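Local structure of peroxisomal fatty acid beta-oxidation multifunctional protein MFP2 (2WTB) at residues D16-I21 and T196-A201; I93-L98 and T151-R156; H420-S425 and A470-D475; M501-T506 and T552-N557; P666-G669 and F673-D676. The protein catalyses hydration of long-chain enoyl-CoA and dehydrogenation of 3-hydroxyacyl-CoA in peroxisomal fatty acid beta-oxidation during seed germination. All blocks are in the same frame, centred on the assembly; numbering follows the deposited sequence.

Interaction 1. Residues D16-I21 and T196-A201; sequences DGVAVI and TARRWA
Asp16 and Arg198 form a salt bridge in the crotonase-type enoyl-CoA hydratase domain. It ties the turn before strand 18-24 to helix 193-205, which packs on the sheet. Arg198 NH1 donates to Asp16 OD2 at 2.8 Å, with an N-H...O angle of 158°. The bond reaches OD2 on its syn side and lies close to both the carboxylate and the guanidinium planes. Asp16 OD1 has a second task. It accepts from Val18 N at 3.0 Å, from above the carboxylate plane, and so closes an Asx turn. The two bonds together hold the carboxylate in place. With an alanine here, Arg198 would probably lose its charge partner and the turn the acceptor that holds Val18 N. Outward from the salt bridge, two valines pack on the arginine, Val18 on its CB and Val20 on its guanidinium. Arg198 bends at CG-CD (chi3 68°), which turns the guanidinium back toward the side chains of the strand. Val18 CG1 is 3.9 Å from Arg198 CB. Both Val18 and Ala197 also touch Val56 of the neighbouring strand 54-59. Val20 crosses the arginine at about a right angle, its CG2 lying 3.2 Å from Arg198 NH2.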
# COMPACT_ATOMS: atom_id res chain seq x y z
N ASP A 16 3.09 37.77 27.71
CA ASP A 16 2.39 37.10 28.80
C ASP A 16 3.30 36.07 29.46
O ASP A 16 2.92 35.41 30.42
CB ASP A 16 1.10 36.44 28.31
CG ASP A 16 1.34 35.47 27.17
OD1 ASP A 16 2.52 35.23 26.82
OD2 ASP A 16 0.35 34.95 26.61
N GLY A 17 4.51 35.93 28.92
CA GLY A 17 5.50 35.04 29.49
C GLY A 17 5.46 33.64 28.92
O GLY A 17 6.25 32.79 29.30
N VAL A 18 4.53 33.40 27.99
CA VAL A 18 4.41 32.09 27.37
C VAL A 18 5.39 31.94 26.20
O VAL A 18 5.45 32.78 25.31
CB VAL A 18 2.98 31.83 26.86
CG1 VAL A 18 2.87 30.40 26.35
CG2 VAL A 18 1.97 32.09 27.96
N ALA A 19 6.15 30.85 26.22
CA ALA A 19 7.09 30.56 25.15
C ALA A 19 6.45 29.65 24.10
O ALA A 19 6.05 28.52 24.41
CB ALA A 19 8.36 29.92 25.71
N VAL A 20 6.35 30.14 22.87
CA VAL A 20 5.79 29.38 21.77
C VAL A 20 6.89 28.79 20.90
O VAL A 20 7.71 29.52 20.35
CB VAL A 20 4.89 30.25 20.87
CG1 VAL A 20 4.25 29.41 19.78
CG2 VAL A 20 3.84 30.96 21.71
N ILE A 21 6.91 27.46 20.78
CA ILE A 21 7.91 26.77 19.99
C ILE A 21 7.29 26.20 18.72
O ILE A 21 6.38 25.38 18.78
CB ILE A 21 8.55 25.62 20.78
CG1 ILE A 21 9.11 26.12 22.11
CG2 ILE A 21 9.63 24.93 19.96
CD1 ILE A 21 9.75 25.04 22.93
N THR A 196 -5.66 29.99 22.07
CA THR A 196 -6.31 29.11 23.04
C THR A 196 -5.26 28.38 23.87
O THR A 196 -5.40 28.25 25.08
CB THR A 196 -7.23 28.09 22.34
OG1 THR A 196 -8.28 28.79 21.65
CG2 THR A 196 -7.84 27.15 23.36
N ALA A 197 -4.20 27.91 23.21
CA ALA A 197 -3.17 27.14 23.89
C ALA A 197 -2.44 27.94 24.96
O ALA A 197 -2.24 27.46 26.08
CB ALA A 197 -2.19 26.55 22.89
N ARG A 198 -2.04 29.17 24.63
CA ARG A 198 -1.33 30.01 25.59
C ARG A 198 -2.25 30.43 26.74
O ARG A 198 -1.81 30.58 27.88
CB ARG A 198 -0.68 31.22 24.92
CG ARG A 198 -1.65 32.23 24.33
CD ARG A 198 -0.97 33.57 24.07
NE ARG A 198 0.02 33.51 23.00
CZ ARG A 198 1.31 33.77 23.15
NH1 ARG A 198 1.78 34.13 24.34
NH2 ARG A 198 2.14 33.69 22.12
N ARG A 199 -3.53 30.63 26.44
CA ARG A 199 -4.52 30.91 27.48
C ARG A 199 -4.67 29.69 28.39
O ARG A 199 -4.79 29.82 29.61
CB ARG A 199 -5.87 31.26 26.86
CG ARG A 199 -6.96 31.56 27.87
CD ARG A 199 -8.34 31.62 27.23
NE ARG A 199 -8.79 30.30 26.79
CZ ARG A 199 -9.38 29.41 27.58
NH1 ARG A 199 -9.59 29.69 28.86
NH2 ARG A 199 -9.75 28.23 27.09
N TRP A 200 -4.67 28.51 27.78
CA TRP A 200 -4.78 27.26 28.53
C TRP A 200 -3.56 27.08 29.42
O TRP A 200 -3.68 26.69 30.58
CB TRP A 200 -4.92 26.08 27.56
CG TRP A 200 -5.46 24.83 28.20
CD1 TRP A 200 -4.78 23.97 29.02
CD2 TRP A 200 -6.78 24.29 28.06
NE1 TRP A 200 -5.60 22.94 29.40
CE2 TRP A 200 -6.84 23.11 28.83
CE3 TRP A 200 -7.92 24.70 27.36
CZ2 TRP A 200 -7.99 22.33 28.92
CZ3 TRP A 200 -9.07 23.92 27.45
CH2 TRP A 200 -9.09 22.75 28.22
N ALA A 201 -2.38 27.37 28.87
CA ALA A 201 -1.13 27.21 29.59
C ALA A 201 -1.06 28.05 30.87
O ALA A 201 -0.59 27.58 31.90
CB ALA A 201 0.05 27.53 28.69

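Interaction 2. Residues I93-L98 and T151-R156; sequences IITDLL and TQRLPR
Thr95 and Arg153 sit on two helices that stay well apart. Their CA atoms, the nearest pair, are 10.5 Å from each other. Helix 88-99 has a wider pi-type turn here, with Leu98 N bonded to Ile93 O at 3.0 Å. Helix 150-158 is kinked at Pro155, whose N has no hydrogen to give to the turn before. One long side chain bridges the gap. Arg153 is extended from CG to NE (chi2 -172°, chi3 173°), which carries the guanidinium to the other helix. Arg153 NH2 donates to Thr95 OG1 at 2.9 Å, with an angle of 168°, and the oxygen lies at the edge of the guanidinium, in its plane. Both helices belong to the crotonase fold of the hydratase/isomerase domain. The Thr95 hydroxyl is also bonded to Ser90 O, five residues back. Since that carbonyl can only accept, the hydroxyl gives its proton there and receives the arginine. Glu99 OE1 makes a salt bridge with the same NH2, so this buried charge has a counter-ion close by. Ile94 CG2 approaches Arg153 NH1 obliquely, 4.0 Å away. The side chain of Ile94 is about 5 Å from that of Glu119, the predicted nucleophile.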
# COMPACT_ATOMS: atom_id res chain seq x y z
N ILE A 93 14.43 13.33 27.51
CA ILE A 93 13.96 14.58 26.90
C ILE A 93 12.46 14.77 27.06
O ILE A 93 12.01 15.77 27.62
CB ILE A 93 14.31 14.65 25.40
CG1 ILE A 93 15.82 14.51 25.21
CG2 ILE A 93 13.82 15.96 24.80
CD1 ILE A 93 16.63 15.45 26.07
N ILE A 94 11.68 13.83 26.55
CA ILE A 94 10.23 13.95 26.54
C ILE A 94 9.60 13.79 27.93
O ILE A 94 8.76 14.59 28.33
CB ILE A 94 9.59 12.95 25.56
CG1 ILE A 94 9.84 13.39 24.12
CG2 ILE A 94 8.11 12.82 25.82
CD1 ILE A 94 9.13 12.54 23.09
N THR A 95 10.02 12.75 28.65
CA THR A 95 9.39 12.41 29.93
C THR A 95 9.91 13.24 31.10
O THR A 95 9.13 13.81 31.86
CB THR A 95 9.57 10.92 30.25
OG1 THR A 95 8.92 10.14 29.24
CG2 THR A 95 8.98 10.59 31.61
N ASP A 96 11.23 13.32 31.23
CA ASP A 96 11.84 14.01 32.36
C ASP A 96 11.94 15.52 32.15
O ASP A 96 11.43 16.30 32.94
CB ASP A 96 13.22 13.42 32.66
CG ASP A 96 13.15 12.01 33.21
OD1 ASP A 96 12.05 11.61 33.66
OD2 ASP A 96 14.18 11.31 33.20
N LEU A 97 12.60 15.92 31.07
CA LEU A 97 12.82 17.33 30.79
C LEU A 97 11.51 18.07 30.55
O LEU A 97 11.25 19.10 31.17
CB LEU A 97 13.74 17.50 29.57
CG LEU A 97 14.02 18.94 29.12
CD1 LEU A 97 14.67 19.74 30.24
CD2 LEU A 97 14.90 18.94 27.89
N LEU A 98 10.68 17.53 29.66
CA LEU A 98 9.47 18.21 29.23
C LEU A 98 8.28 17.97 30.16
O LEU A 98 7.78 18.90 30.79
CB LEU A 98 9.12 17.81 27.79
CG LEU A 98 8.02 18.60 27.07
CD1 LEU A 98 8.18 18.51 25.56
CD2 LEU A 98 6.63 18.13 27.49
N THR A 151 3.38 3.87 23.60
CA THR A 151 2.92 2.62 24.18
C THR A 151 2.43 2.82 25.61
O THR A 151 1.78 1.94 26.18
CB THR A 151 4.02 1.54 24.17
OG1 THR A 151 5.24 2.10 24.67
CG2 THR A 151 4.25 1.02 22.76
N GLN A 152 2.74 3.97 26.19
CA GLN A 152 2.37 4.26 27.58
C GLN A 152 1.25 5.29 27.68
O GLN A 152 0.23 5.05 28.34
CB GLN A 152 3.59 4.76 28.36
CG GLN A 152 4.74 3.78 28.41
CD GLN A 152 4.32 2.43 28.94
OE1 GLN A 152 3.56 2.34 29.91
NE2 GLN A 152 4.80 1.37 28.31
N ARG A 153 1.43 6.43 27.02
CA ARG A 153 0.51 7.55 27.19
C ARG A 153 -0.83 7.38 26.47
O ARG A 153 -1.86 7.85 26.94
CB ARG A 153 1.19 8.86 26.78
CG ARG A 153 2.39 9.20 27.65
CD ARG A 153 2.95 10.58 27.37
NE ARG A 153 3.99 10.92 28.34
CZ ARG A 153 5.27 10.60 28.21
NH1 ARG A 153 5.69 9.93 27.14
NH2 ARG A 153 6.14 10.95 29.15
N LEU A 154 -0.82 6.69 25.33
CA LEU A 154 -2.05 6.49 24.57
C LEU A 154 -3.12 5.73 25.36
O LEU A 154 -4.24 6.21 25.51
CB LEU A 154 -1.77 5.81 23.22
CG LEU A 154 -2.99 5.60 22.31
CD1 LEU A 154 -3.77 6.89 22.13
CD2 LEU A 154 -2.56 5.04 20.96
N PRO A 155 -2.77 4.53 25.87
CA PRO A 155 -3.75 3.79 26.68
C PRO A 155 -4.22 4.58 27.90
O PRO A 155 -5.36 4.44 28.32
CB PRO A 155 -2.98 2.54 27.11
CG PRO A 155 -1.92 2.38 26.08
CD PRO A 155 -1.52 3.78 25.70
N ARG A 156 -3.34 5.40 28.46
CA ARG A 156 -3.68 6.19 29.64
C ARG A 156 -4.57 7.40 29.32
O ARG A 156 -5.24 7.94 30.20
CB ARG A 156 -2.41 6.64 30.37
CG ARG A 156 -1.65 5.49 31.01
CD ARG A 156 -0.33 5.94 31.59
NE ARG A 156 0.49 4.79 31.97
CZ ARG A 156 0.47 4.22 33.17
NH1 ARG A 156 -0.33 4.70 34.12
NH2 ARG A 156 1.25 3.18 33.43

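Interaction 3. Residues H420-S425 and A470-D475; sequences HCILAS and AQVIVD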
# COMPACT_ATOMS: atom_id res chain seq x y z
N HIS A 420 -5.47 16.33 -29.07
CA HIS A 420 -4.67 16.21 -27.85
C HIS A 420 -5.14 15.04 -26.99
O HIS A 420 -4.46 14.63 -26.06
CB HIS A 420 -4.76 17.50 -27.04
CG HIS A 420 -6.12 17.75 -26.46
ND1 HIS A 420 -7.14 18.33 -27.18
CD2 HIS A 420 -6.62 17.49 -25.23
CE1 HIS A 420 -8.21 18.43 -26.42
NE2 HIS A 420 -7.93 17.92 -25.23
N CYS A 421 -6.32 14.52 -27.31
CA CYS A 421 -6.96 13.48 -26.50
C CYS A 421 -6.11 12.21 -26.40
O CYS A 421 -5.59 11.72 -27.40
CB CYS A 421 -8.34 13.15 -27.06
SG CYS A 421 -9.27 11.99 -26.07
N ILE A 422 -5.99 11.69 -25.18
CA ILE A 422 -5.22 10.47 -24.94
C ILE A 422 -6.00 9.23 -25.38
O ILE A 422 -7.16 9.06 -25.01
CB ILE A 422 -4.82 10.34 -23.46
CG1 ILE A 422 -3.84 11.45 -23.08
CG2 ILE A 422 -4.20 8.98 -23.20
CD1 ILE A 422 -3.51 11.50 -21.61
N LEU A 423 -5.35 8.38 -26.16
CA LEU A 423 -5.99 7.17 -26.68
C LEU A 423 -5.54 5.94 -25.90
O LEU A 423 -4.74 5.14 -26.38
CB LEU A 423 -5.69 7.01 -28.17
CG LEU A 423 -6.58 7.78 -29.15
CD1 LEU A 423 -7.05 9.11 -28.57
CD2 LEU A 423 -5.86 8.01 -30.48
N ALA A 424 -6.07 5.80 -24.69
CA ALA A 424 -5.66 4.73 -23.79
C ALA A 424 -6.53 3.48 -23.94
O ALA A 424 -7.72 3.57 -24.27
CB ALA A 424 -5.67 5.22 -22.35
N SER A 425 -5.93 2.32 -23.70
CA SER A 425 -6.65 1.05 -23.78
C SER A 425 -6.44 0.20 -22.53
O SER A 425 -5.35 0.16 -21.97
CB SER A 425 -6.22 0.26 -25.02
OG SER A 425 -6.67 -1.08 -24.93
N ALA A 470 6.24 10.90 -23.83
CA ALA A 470 6.48 11.12 -22.41
C ALA A 470 5.36 11.92 -21.76
O ALA A 470 4.95 11.63 -20.64
CB ALA A 470 7.82 11.81 -22.20
N GLN A 471 4.87 12.93 -22.48
CA GLN A 471 3.85 13.82 -21.93
C GLN A 471 2.54 13.09 -21.63
O GLN A 471 1.84 13.43 -20.69
CB GLN A 471 3.59 14.99 -22.88
CG GLN A 471 2.43 15.88 -22.47
CD GLN A 471 2.71 16.68 -21.21
OE1 GLN A 471 3.73 17.37 -21.11
NE2 GLN A 471 1.81 16.59 -20.24
N VAL A 472 2.23 12.08 -22.44
CA VAL A 472 1.03 11.27 -22.20
C VAL A 472 1.21 10.40 -20.95
O VAL A 472 0.29 10.23 -20.16
CB VAL A 472 0.68 10.39 -23.42
CG1 VAL A 472 -0.44 9.41 -23.07
CG2 VAL A 472 0.28 11.25 -24.59
N ILE A 473 2.42 9.86 -20.79
CA ILE A 473 2.73 9.05 -19.62
C ILE A 473 2.67 9.89 -18.35
O ILE A 473 2.08 9.48 -17.35
CB ILE A 473 4.12 8.40 -19.75
CG1 ILE A 473 4.10 7.33 -20.84
CG2 ILE A 473 4.55 7.80 -18.43
CD1 ILE A 473 5.47 6.77 -21.18
N VAL A 474 3.29 11.07 -18.40
CA VAL A 474 3.24 11.99 -17.27
C VAL A 474 1.80 12.35 -16.93
O VAL A 474 1.45 12.52 -15.76
CB VAL A 474 4.05 13.28 -17.58
CG1 VAL A 474 3.59 14.43 -16.69
CG2 VAL A 474 5.54 13.02 -17.43
N ASP A 475 0.96 12.46 -17.95
CA ASP A 475 -0.46 12.75 -17.75
C ASP A 475 -1.15 11.62 -17.00
O ASP A 475 -1.75 11.82 -15.95
CB ASP A 475 -1.15 12.99 -19.09
CG ASP A 475 -0.80 14.33 -19.70
OD1 ASP A 475 -0.35 15.23 -18.96
OD2 ASP A 475 -0.96 14.49 -20.93
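Asp475, which packs against Ile422, has both carboxylate oxygens engaged. OD2 makes a salt bridge with Arg310 NE. Asp475 OD1 accepts from Gln471 NE2, one helical turn back, at 2.9 Å. This second bond is bent, at 131°, and reaches OD1 from above the carboxylate plane. The contact belongs to the NAD-binding domain, which has a Rossmann-type fold. Strand 422-425 is an inner strand of its sheet, between strands 394-397 and 445-450. Helix 470-482 lies across one face of that sheet. Gln471 NE2 is also bonded to Val308 O. Together with Arg310, this fastens the start of the helix to the segment that precedes strand 315-318. Beside the polar cluster the contact is buried and apolar. Ile422 and Val472 reach toward each other tip to tip, with Ile422 CG2 3.8 Å from Val472 CG1. The valine methyl is placed there by its position anti to the backbone N (chi1 172°), and Val472 CG1 also comes within 4.0 Å of Ile422 CG1. Both side chains touch Val446 of the next strand. The far end of the isoleucine serves the aspartate instead: Ile422 CD1 lies 3.8 Å from Asp475 CB.

Interaction 4. Residues M501-T506 and T552-N557; sequences MFFPYT and TQFIEN
Phe503 and Phe554 stack where helices 498-514 and 544-557 meet in the helical C-terminal domain of the 3-hydroxyacyl-CoA dehydrogenase part. Along the first helix, Met501 and Phe502 turn from this partner. They pack on helix 651-662, and Met501 also on Ala639. Phe503 then points at the second helix. Its ring forms an offset stack with that of Phe554, centroids 4.6 Å apart and planes at 12°. The nearest atoms are Phe503 CD2 and Phe554 CD2, 3.6 Å apart. The helix is kinked here: Pro504 N has no hydrogen to give, and Tyr505 N also makes no bond to the turn before. Pro504 CD lies near the rim of the other face of the Phe503 ring, so both faces have a neighbour. Tyr505 leaves the contact for helix 624-644. On the second helix, CG of Phe554 stands anti to the carbonyl carbon (chi1 -49°), and the ring reaches across to its partner. A leucine in its place would probably lose the stack and leave one face of the Phe503 ring poorly covered. Each CB also makes a CH-pi contact. Phe503 CB is 3.8 Å from the centroid of the Phe554 ring, and Phe554 CB is 4.0 Å from the centroid of the Phe503 ring, 8° off its normal.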
# COMPACT_ATOMS: atom_id res chain seq x y z
N MET A 501 4.47 -11.92 -14.92
CA MET A 501 5.29 -12.26 -13.77
C MET A 501 4.79 -13.53 -13.10
O MET A 501 5.58 -14.41 -12.75
CB MET A 501 5.24 -11.11 -12.77
CG MET A 501 6.52 -10.86 -12.02
SD MET A 501 6.34 -9.42 -10.95
CE MET A 501 8.04 -9.12 -10.50
N PHE A 502 3.47 -13.63 -12.93
CA PHE A 502 2.87 -14.71 -12.16
C PHE A 502 2.25 -15.82 -13.00
O PHE A 502 1.55 -16.69 -12.47
CB PHE A 502 1.83 -14.15 -11.19
CG PHE A 502 2.41 -13.56 -9.95
CD1 PHE A 502 2.65 -14.34 -8.84
CD2 PHE A 502 2.73 -12.21 -9.89
CE1 PHE A 502 3.20 -13.80 -7.69
CE2 PHE A 502 3.28 -11.67 -8.75
CZ PHE A 502 3.51 -12.46 -7.64
N PHE A 503 2.50 -15.81 -14.31
CA PHE A 503 1.96 -16.87 -15.15
C PHE A 503 2.59 -18.24 -14.87
O PHE A 503 1.90 -19.26 -14.94
CB PHE A 503 2.01 -16.50 -16.65
CG PHE A 503 3.26 -16.95 -17.35
CD1 PHE A 503 3.47 -18.29 -17.65
CD2 PHE A 503 4.21 -16.02 -17.76
CE1 PHE A 503 4.62 -18.69 -18.30
CE2 PHE A 503 5.36 -16.42 -18.42
CZ PHE A 503 5.56 -17.76 -18.69
N PRO A 504 3.89 -18.27 -14.52
CA PRO A 504 4.53 -19.53 -14.15
C PRO A 504 3.99 -20.08 -12.83
O PRO A 504 3.94 -21.30 -12.64
CB PRO A 504 6.01 -19.15 -13.99
CG PRO A 504 6.16 -17.87 -14.75
CD PRO A 504 4.86 -17.16 -14.58
N TYR A 505 3.61 -19.18 -11.94
CA TYR A 505 3.02 -19.51 -10.65
C TYR A 505 2.01 -20.65 -10.74
O TYR A 505 2.21 -21.72 -10.16
CB TYR A 505 2.35 -18.25 -10.09
CG TYR A 505 1.72 -18.37 -8.73
CD1 TYR A 505 2.49 -18.63 -7.60
CD2 TYR A 505 0.36 -18.15 -8.56
CE1 TYR A 505 1.90 -18.71 -6.35
CE2 TYR A 505 -0.23 -18.22 -7.32
CZ TYR A 505 0.55 -18.50 -6.21
OH TYR A 505 -0.05 -18.57 -4.97
N THR A 506 0.93 -20.41 -11.48
CA THR A 506 -0.13 -21.40 -11.62
C THR A 506 0.30 -22.66 -12.37
O THR A 506 -0.14 -23.76 -12.05
CB THR A 506 -1.37 -20.80 -12.30
OG1 THR A 506 -2.15 -20.10 -11.32
CG2 THR A 506 -2.22 -21.88 -12.93
N THR A 552 -3.50 -18.35 -22.07
CA THR A 552 -3.32 -18.64 -23.48
C THR A 552 -2.26 -17.73 -24.09
O THR A 552 -1.44 -18.16 -24.90
CB THR A 552 -4.63 -18.46 -24.26
OG1 THR A 552 -5.68 -19.19 -23.62
CG2 THR A 552 -4.48 -18.95 -25.69
N GLN A 553 -2.29 -16.46 -23.69
CA GLN A 553 -1.36 -15.46 -24.20
C GLN A 553 0.09 -15.93 -24.11
O GLN A 553 0.87 -15.75 -25.04
CB GLN A 553 -1.54 -14.16 -23.42
CG GLN A 553 -0.77 -12.98 -23.98
CD GLN A 553 -1.00 -11.70 -23.19
OE1 GLN A 553 -1.76 -11.70 -22.22
NE2 GLN A 553 -0.36 -10.62 -23.62
N PHE A 554 0.45 -16.54 -22.98
CA PHE A 554 1.83 -16.94 -22.73
C PHE A 554 2.17 -18.28 -23.37
O PHE A 554 3.31 -18.51 -23.77
CB PHE A 554 2.09 -16.99 -21.22
CG PHE A 554 1.64 -15.76 -20.50
CD1 PHE A 554 0.44 -15.74 -19.81
CD2 PHE A 554 2.41 -14.61 -20.51
CE1 PHE A 554 0.01 -14.61 -19.14
CE2 PHE A 554 1.99 -13.47 -19.84
CZ PHE A 554 0.79 -13.47 -19.16
N ILE A 555 1.18 -19.16 -23.44
CA ILE A 555 1.37 -20.46 -24.09
C ILE A 555 1.81 -20.29 -25.54
O ILE A 555 2.56 -21.11 -26.07
CB ILE A 555 0.08 -21.29 -24.05
CG1 ILE A 555 -0.36 -21.55 -22.61
CG2 ILE A 555 0.26 -22.60 -24.80
CD1 ILE A 555 -1.63 -22.38 -22.50
N GLU A 556 1.36 -19.21 -26.16
CA GLU A 556 1.60 -18.98 -27.58
C GLU A 556 2.84 -18.14 -27.86
O GLU A 556 3.40 -18.18 -28.95
CB GLU A 556 0.37 -18.34 -28.23
CG GLU A 556 -0.88 -19.21 -28.15
CD GLU A 556 -2.12 -18.51 -28.68
OE1 GLU A 556 -2.06 -17.29 -28.93
OE2 GLU A 556 -3.16 -19.18 -28.84
N ASN A 557 3.28 -17.37 -26.86
CA ASN A 557 4.44 -16.51 -27.03
C ASN A 557 5.69 -17.00 -26.29
O ASN A 557 6.80 -16.55 -26.58
CB ASN A 557 4.11 -15.07 -26.61
CG ASN A 557 3.11 -14.41 -27.55
OD1 ASN A 557 3.01 -14.77 -28.72
ND2 ASN A 557 2.36 -13.45 -27.03

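Interaction 5. Residues P666-G669 and F673-D676; sequences PYRG and FWAD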
# COMPACT_ATOMS: atom_id res chain seq x y z
N PRO A 666 3.94 -8.34 1.95
CA PRO A 666 4.65 -7.07 2.08
C PRO A 666 5.87 -7.18 2.98
O PRO A 666 6.92 -6.62 2.67
CB PRO A 666 3.60 -6.15 2.73
CG PRO A 666 2.29 -6.75 2.38
CD PRO A 666 2.52 -8.23 2.35
N TYR A 667 5.74 -7.91 4.09
CA TYR A 667 6.84 -8.08 5.04
C TYR A 667 8.01 -8.85 4.43
O TYR A 667 9.09 -8.92 5.03
CB TYR A 667 6.35 -8.76 6.32
CG TYR A 667 5.38 -9.90 6.08
CD1 TYR A 667 4.01 -9.68 6.10
CD2 TYR A 667 5.84 -11.19 5.83
CE1 TYR A 667 3.12 -10.71 5.88
CE2 TYR A 667 4.96 -12.23 5.61
CZ TYR A 667 3.60 -11.98 5.63
OH TYR A 667 2.72 -13.02 5.41
N ARG A 668 7.81 -9.41 3.25
CA ARG A 668 8.90 -10.08 2.53
C ARG A 668 9.51 -9.16 1.47
O ARG A 668 10.36 -9.59 0.69
CB ARG A 668 8.43 -11.39 1.92
CG ARG A 668 7.88 -12.38 2.94
CD ARG A 668 7.85 -13.79 2.40
NE ARG A 668 6.98 -14.66 3.18
CZ ARG A 668 7.32 -15.24 4.32
NH1 ARG A 668 8.53 -15.05 4.83
NH2 ARG A 668 6.45 -16.01 4.96
N GLY A 669 9.07 -7.91 1.45
CA GLY A 669 9.67 -6.89 0.61
C GLY A 669 9.21 -6.85 -0.84
O GLY A 669 9.20 -5.79 -1.46
N PHE A 673 12.90 -8.27 -3.88
CA PHE A 673 13.53 -8.07 -2.57
C PHE A 673 13.67 -9.40 -1.83
O PHE A 673 14.65 -9.63 -1.13
CB PHE A 673 12.71 -7.08 -1.73
CG PHE A 673 13.30 -6.80 -0.38
CD1 PHE A 673 14.09 -5.68 -0.17
CD2 PHE A 673 13.07 -7.66 0.69
CE1 PHE A 673 14.63 -5.42 1.08
CE2 PHE A 673 13.62 -7.41 1.93
CZ PHE A 673 14.39 -6.29 2.13
N TRP A 674 12.68 -10.27 -2.01
CA TRP A 674 12.67 -11.58 -1.37
C TRP A 674 13.71 -12.49 -2.02
O TRP A 674 14.42 -13.22 -1.33
CB TRP A 674 11.28 -12.21 -1.46
CG TRP A 674 11.19 -13.61 -0.92
CD1 TRP A 674 11.24 -13.99 0.39
CD2 TRP A 674 11.02 -14.81 -1.68
NE1 TRP A 674 11.12 -15.35 0.49
CE2 TRP A 674 10.98 -15.88 -0.77
CE3 TRP A 674 10.90 -15.09 -3.05
CZ2 TRP A 674 10.83 -17.21 -1.17
CZ3 TRP A 674 10.75 -16.40 -3.45
CH2 TRP A 674 10.72 -17.45 -2.52
N ALA A 675 13.80 -12.43 -3.34
CA ALA A 675 14.77 -13.22 -4.09
C ALA A 675 16.19 -12.97 -3.61
O ALA A 675 16.96 -13.90 -3.39
CB ALA A 675 14.65 -12.94 -5.59
N ASP A 676 16.54 -11.69 -3.44
CA ASP A 676 17.86 -11.34 -2.92
C ASP A 676 17.97 -11.65 -1.44
O ASP A 676 19.07 -11.76 -0.90
CB ASP A 676 18.16 -9.86 -3.18
CG ASP A 676 18.73 -9.62 -4.57
OD1 ASP A 676 18.60 -8.49 -5.08
OD2 ASP A 676 19.30 -10.57 -5.15
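A short 3-10 turn, 666-668, leads through Gly669 into helix 671-678, and here Arg668 and Gly669 pack against Phe673 and Trp674 of that helix. The turn is closed by Gly669 N bonding to Pro666 O at 2.8 Å. The chain turns tightly into the helix, with the CA atoms of Gly669 and Phe673 5.1 Å apart. Arg668 O lies between the two aromatic residues. It faces the edge of the Phe673 ring, 3.3 Å from CD2, and is 3.5 Å from Trp674 CB. Gly669 has a positive phi of 83°, and its CA is 3.5 Å from Phe673 CD2. A CB at this position would run into that same ring atom, so the close turn depends on glycine. Phe673 CG is anti to the backbone N (chi1 -179°), which lays the ring against the turn. Phe673 N is bonded to Asp655 OD1, which ties the helix start to helix 651-662. Arg668 and Trp674 run side by side and point the same way. The aliphatic part of the arginine does the touching, with Arg668 CD 3.9 Å from Trp674 CD1. The guanidinium continues past the indole to bond Phe529 O through NH2, and Tyr667 CE2 lies over one face, toward the rim. The Trp674 ring meets Phe529 edge-to-face. No hydrogen bond joins the two segments. Their fit therefore rests on van der Waals contact, perhaps helped by the partial charges of the carbonyl oxygen and the ring edge, while the polar end of Arg668 is turned to Phe529 O.

Overall arrangement
Interactions 1 and 2 share the hydratase domain but join different elements: a helix to the sheet in the first, two helices in the second. Both use an arginine. In interaction 1 it is partly exposed and paired with a carboxylate across the contact. In interaction 2 it is buried, meets a hydroxyl across the contact and has its carboxylate, Glu99, just beyond the first segment. Interactions 3 and 4 are buried and mainly apolar. One packs aliphatic groups between helix and sheet in the NAD-binding domain; the other stacks aromatic rings between helices in the following domain. Interaction 5 is partly buried and local in sequence. Its centre is about 22 Å from that of interaction 4, and helices 624-644 and 651-662 take part around both.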